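Local atomic coordinates of cellulosomal scaffoldin adaptor protein B (PDB entry 3FNK), a protein that acts as an adaptor scaffoldin of the cellulosome, this chain being its second type II cohesin module, which binds dockerins. Residues A[25-30]-A[125-130]; A[148-153]-A[164-169]. All coordinates share one frame; numbering follows the deposited sequence. Where two conformers were deposited one is given.

Overall arrangement
Both contacts belong to the cohesin fold, a jelly-roll beta sandwich, and they represent pairing within a sheet and packing between sheets. Contact 1 lies within one sheet, where strand 26-34 pairs antiparallel with strand 118-127. Contact 2 crosses from the other sheet, through strand 150-154, to strand 165-167. That strand belongs to the same sheet as contact 1, since strand 11-16 pairs with 26-34 along one edge and with 165-167 along the other. Their centres are about 22 Å apart and their nearest atoms about 7 Å, without touching. Along the chain, contact 1 closes before contact 2 opens. Backbone bonds build the sheet; side-chain packing and hydrogen bonding join it to its partner.

Contact 1. Residues A[25-30]-A[125-130]; sequences EIIKAT and FKVLQK
I27 and F125 face each other as an antiparallel hydrogen-bonded pair in one sheet of the cohesin jelly roll, with their side chains on the same face as A29. I26 and K126, the adjacent non-hydrogen-bonded pair, project from the opposite face. The backbone evidence is direct: I27 N reaches F125 O over 2.9 Å and F125 N returns to I27 O over 2.8 Å. V127 N then bonds to E25 O at 2.8 Å, nearly straight at both ends (169° at the hydrogen and at the oxygen).

On the I26 and K126 face, in one of the two conformers of I26, its CG2, lying beside its own backbone N, meets CB of K126 at 3.9 Å; the lysine chain then leads away. On the buried face, the tip of I27 crosses V127, its CD1 coming 4.1 Å from V127 CG2. I27 also packs on Y16, and F125 meets the ring of Y48 and touches L53, so neighbouring strands and loops continue this apolar layer. A29 approaches the F125 ring at its edge: A29 CB lies near the ring plane, 3.9 Å from both F125 CD1 and F125 CE1.

Contact 2. Residues A[148-153]-A[164-169]; sequences TGTTLF and YFVIQP
Y164 reaches from one sheet of the cohesin sandwich to L152 and T150 of the other. From CB, the first torsion sets CG between the backbone N and the carbonyl carbon (chi1 67°), and the ring extends toward strand 150-154. L152 CD1 covers one face in a CH-pi contact, 3.8 Å from the Y164 ring centroid and only 12° off the normal. Further out, Y164 CE1 passes T150 OG1 at 3.5 Å, while Y164 CE2 lies beneath the same leucine methyl, 3.8 Å from L152 CD1, and Y164 CZ is 3.7 Å from it. At the tip, Y164 OH and T150 OG1 are hydrogen-bonded at 2.8 Å, the threonine oxygen lying at the ring edge on the CE1 side, near the ring plane. A water lies near that plane on the CE2 side, 3.0 Å from Y164 OH, and accepts a bond from L152 N. L152 CG also comes 3.6 Å from Y164 OH.

Beside the tyrosine, V166 meets T150 tip to tip, with V166 CG2 3.5 Å from T150 OG1, and its other methyl packs against T148. I12 touches both L152 and Y164, and F137 borders T150 and V166. T150 OG1 has a further hydrogen bond to I147 O. The chemistry is therefore mixed: leucine over the ring face supplies apolar packing, while threonine on the CE1 side and water on the CE2 side give the phenol oxygen two polar partners.

Contact 1. Residues A[25-30]-A[125-130]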
# COMPACT_ATOMS: atom_id res chain seq x y z
N GLU A 25 20.73 -0.76 -3.07
CA GLU A 25 19.73 -0.92 -4.14
C GLU A 25 18.32 -0.70 -3.59
O GLU A 25 18.08 -0.96 -2.39
CB GLU A 25 19.77 -2.33 -4.74
CG GLU A 25 21.08 -2.75 -5.38
CD GLU A 25 20.89 -3.91 -6.35
OE1 GLU A 25 21.04 -3.67 -7.56
OE2 GLU A 25 20.55 -5.04 -5.91
N ILE A 26 17.43 -0.24 -4.48
CA ILE A 26 16.02 0.00 -4.14
C ILE A 26 15.10 -1.05 -4.77
O ILE A 26 15.18 -1.34 -5.97
CB ILE A 26 15.51 1.42 -4.57
CG1 ILE A 26 15.56 1.59 -6.09
CG2 ILE A 26 16.31 2.53 -3.86
CD1 ILE A 26 14.30 2.18 -6.68
N ILE A 27 14.23 -1.61 -3.94
CA ILE A 27 13.13 -2.47 -4.39
C ILE A 27 11.86 -1.61 -4.34
O ILE A 27 11.60 -0.96 -3.30
CB ILE A 27 12.93 -3.65 -3.46
CG1 ILE A 27 14.21 -4.50 -3.37
CG2 ILE A 27 11.73 -4.50 -3.91
CD1 ILE A 27 14.35 -5.27 -2.07
N LYS A 28 11.09 -1.57 -5.43
CA LYS A 28 9.78 -0.96 -5.34
C LYS A 28 8.65 -1.93 -4.96
O LYS A 28 8.44 -2.97 -5.59
CB LYS A 28 9.42 -0.08 -6.53
CG LYS A 28 9.35 -0.71 -7.86
CD LYS A 28 9.79 0.33 -8.92
CE LYS A 28 11.21 0.78 -8.62
NZ LYS A 28 11.69 1.97 -9.40
N ALA A 29 7.97 -1.56 -3.87
CA ALA A 29 6.85 -2.30 -3.32
C ALA A 29 5.58 -1.58 -3.74
O ALA A 29 5.45 -0.37 -3.51
CB ALA A 29 6.96 -2.35 -1.81
N THR A 30 4.69 -2.32 -4.40
CA THR A 30 3.43 -1.79 -4.96
C THR A 30 2.23 -2.39 -4.20
O THR A 30 2.10 -3.62 -4.12
CB THR A 30 3.29 -2.11 -6.44
OG1 THR A 30 4.39 -1.55 -7.16
CG2 THR A 30 2.00 -1.57 -6.99
N PHE A 125 12.02 0.71 -1.11
CA PHE A 125 12.75 0.19 0.05
C PHE A 125 14.21 -0.01 -0.37
O PHE A 125 14.52 -0.88 -1.20
CB PHE A 125 12.13 -1.11 0.55
CG PHE A 125 10.86 -0.93 1.36
CD1 PHE A 125 9.64 -1.36 0.86
CD2 PHE A 125 10.90 -0.34 2.63
CE1 PHE A 125 8.47 -1.20 1.62
CE2 PHE A 125 9.74 -0.14 3.37
CZ PHE A 125 8.52 -0.58 2.88
N LYS A 126 15.10 0.83 0.17
CA LYS A 126 16.54 0.75 -0.09
C LYS A 126 17.20 -0.21 0.90
O LYS A 126 17.02 -0.09 2.12
CB LYS A 126 17.20 2.15 -0.08
CG LYS A 126 18.73 2.17 0.23
CD LYS A 126 19.37 3.59 0.17
CE LYS A 126 19.66 4.05 -1.27
NZ LYS A 126 19.60 5.54 -1.48
N VAL A 127 17.94 -1.18 0.36
CA VAL A 127 18.60 -2.21 1.16
C VAL A 127 19.76 -1.59 1.96
O VAL A 127 20.64 -0.94 1.38
CB VAL A 127 19.07 -3.38 0.25
CG1 VAL A 127 19.70 -4.52 1.06
CG2 VAL A 127 17.90 -3.91 -0.61
N LEU A 128 19.71 -1.75 3.28
CA LEU A 128 20.74 -1.26 4.22
C LEU A 128 21.66 -2.39 4.73
O LEU A 128 22.73 -2.14 5.29
CB LEU A 128 20.08 -0.59 5.43
CG LEU A 128 19.27 0.69 5.21
CD1 LEU A 128 18.69 1.14 6.53
CD2 LEU A 128 20.14 1.78 4.61
N GLN A 129 21.20 -3.63 4.56
CA GLN A 129 21.93 -4.84 4.92
C GLN A 129 21.34 -5.87 3.97
O GLN A 129 20.10 -5.94 3.82
CB GLN A 129 21.61 -5.26 6.35
CG GLN A 129 22.27 -4.46 7.45
CD GLN A 129 21.76 -4.86 8.84
OE1 GLN A 129 21.38 -6.01 9.09
NE2 GLN A 129 21.77 -3.90 9.77
N LYS A 130 22.19 -6.65 3.31
CA LYS A 130 21.70 -7.80 2.56
C LYS A 130 21.38 -8.95 3.55
O LYS A 130 22.10 -9.94 3.63
CB LYS A 130 22.70 -8.20 1.49
CG LYS A 130 22.11 -9.09 0.43
CD LYS A 130 22.82 -8.91 -0.88
CE LYS A 130 22.52 -10.07 -1.83
NZ LYS A 130 23.39 -11.24 -1.53

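Contact 2. Residues A[148-153]-A[164-169]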
# COMPACT_ATOMS: atom_id res chain seq x y z
N THR A 148 -6.06 -6.58 9.40
CA THR A 148 -4.63 -6.84 9.18
C THR A 148 -3.92 -5.60 8.58
O THR A 148 -3.24 -5.67 7.56
CB THR A 148 -4.40 -8.10 8.31
OG1 THR A 148 -5.21 -9.18 8.81
CG2 THR A 148 -2.93 -8.51 8.33
N GLY A 149 -4.10 -4.45 9.23
CA GLY A 149 -3.42 -3.22 8.84
C GLY A 149 -4.03 -2.53 7.62
O GLY A 149 -3.38 -1.72 6.98
N THR A 150 -5.27 -2.88 7.25
CA THR A 150 -5.89 -2.32 6.05
C THR A 150 -7.32 -1.86 6.32
O THR A 150 -8.10 -2.53 7.02
CB THR A 150 -5.92 -3.31 4.81
OG1 THR A 150 -6.91 -4.32 5.02
CG2 THR A 150 -4.56 -3.94 4.50
N THR A 151 -7.68 -0.73 5.70
CA THR A 151 -9.08 -0.29 5.67
C THR A 151 -9.38 0.19 4.27
O THR A 151 -8.65 0.99 3.70
CB THR A 151 -9.31 0.86 6.67
OG1 THR A 151 -9.20 0.36 8.00
CG2 THR A 151 -10.69 1.49 6.49
N LEU A 152 -10.45 -0.34 3.68
CA LEU A 152 -10.82 -0.02 2.32
C LEU A 152 -12.24 0.52 2.40
O LEU A 152 -13.03 0.04 3.22
CB LEU A 152 -10.79 -1.26 1.41
CG LEU A 152 -9.54 -2.18 1.37
CD1 LEU A 152 -9.70 -3.28 0.28
CD2 LEU A 152 -8.25 -1.40 1.12
N PHE A 153 -12.55 1.51 1.56
CA PHE A 153 -13.88 2.13 1.52
C PHE A 153 -14.53 1.97 0.17
O PHE A 153 -13.84 1.88 -0.82
CB PHE A 153 -13.77 3.64 1.77
CG PHE A 153 -13.28 3.97 3.14
CD1 PHE A 153 -11.94 4.29 3.35
CD2 PHE A 153 -14.15 3.93 4.21
CE1 PHE A 153 -11.49 4.61 4.65
CE2 PHE A 153 -13.69 4.23 5.51
CZ PHE A 153 -12.36 4.56 5.71
N TYR A 164 -12.55 -9.72 1.79
CA TYR A 164 -11.32 -9.75 1.03
C TYR A 164 -10.17 -10.28 1.89
O TYR A 164 -10.24 -10.21 3.10
CB TYR A 164 -10.98 -8.37 0.41
CG TYR A 164 -10.62 -7.29 1.44
CD1 TYR A 164 -9.29 -7.10 1.85
CD2 TYR A 164 -11.62 -6.49 2.03
CE1 TYR A 164 -8.95 -6.12 2.80
CE2 TYR A 164 -11.29 -5.49 2.99
CZ TYR A 164 -9.96 -5.32 3.36
OH TYR A 164 -9.60 -4.36 4.29
N PHE A 165 -9.11 -10.75 1.23
CA PHE A 165 -7.90 -11.26 1.86
C PHE A 165 -6.81 -10.22 1.85
O PHE A 165 -6.69 -9.47 0.90
CB PHE A 165 -7.40 -12.50 1.10
CG PHE A 165 -8.35 -13.68 1.19
CD1 PHE A 165 -9.37 -13.84 0.24
CD2 PHE A 165 -8.25 -14.61 2.24
CE1 PHE A 165 -10.28 -14.93 0.34
CE2 PHE A 165 -9.15 -15.70 2.36
CZ PHE A 165 -10.15 -15.86 1.39
N VAL A 166 -6.01 -10.19 2.90
CA VAL A 166 -4.77 -9.37 2.92
C VAL A 166 -3.62 -10.35 2.66
O VAL A 166 -3.36 -11.18 3.52
CB VAL A 166 -4.61 -8.67 4.30
CG1 VAL A 166 -3.27 -8.01 4.43
CG2 VAL A 166 -5.79 -7.65 4.54
N ILE A 167 -2.97 -10.28 1.50
CA ILE A 167 -1.96 -11.27 1.15
C ILE A 167 -0.60 -10.62 1.42
O ILE A 167 -0.25 -9.66 0.77
CB ILE A 167 -2.07 -11.72 -0.32
CG1 ILE A 167 -3.45 -12.34 -0.58
CG2 ILE A 167 -0.93 -12.71 -0.70
CD1 ILE A 167 -3.83 -12.59 -2.08
N GLN A 168 0.10 -11.10 2.45
CA GLN A 168 1.41 -10.56 2.84
C GLN A 168 2.45 -10.81 1.75
O GLN A 168 2.38 -11.83 1.08
CB GLN A 168 1.84 -11.13 4.19
CG GLN A 168 0.81 -10.97 5.30
CD GLN A 168 0.74 -9.56 5.85
OE1 GLN A 168 1.37 -8.65 5.33
NE2 GLN A 168 -0.03 -9.37 6.91
N PRO A 169 3.37 -9.86 1.52
CA PRO A 169 4.19 -9.91 0.30
C PRO A 169 5.28 -10.97 0.20
O PRO A 169 5.73 -11.27 -0.92
CB PRO A 169 4.85 -8.53 0.27
CG PRO A 169 4.83 -8.08 1.67
CD PRO A 169 3.57 -8.61 2.27
O HOH W 1 -11.58 -2.58 5.58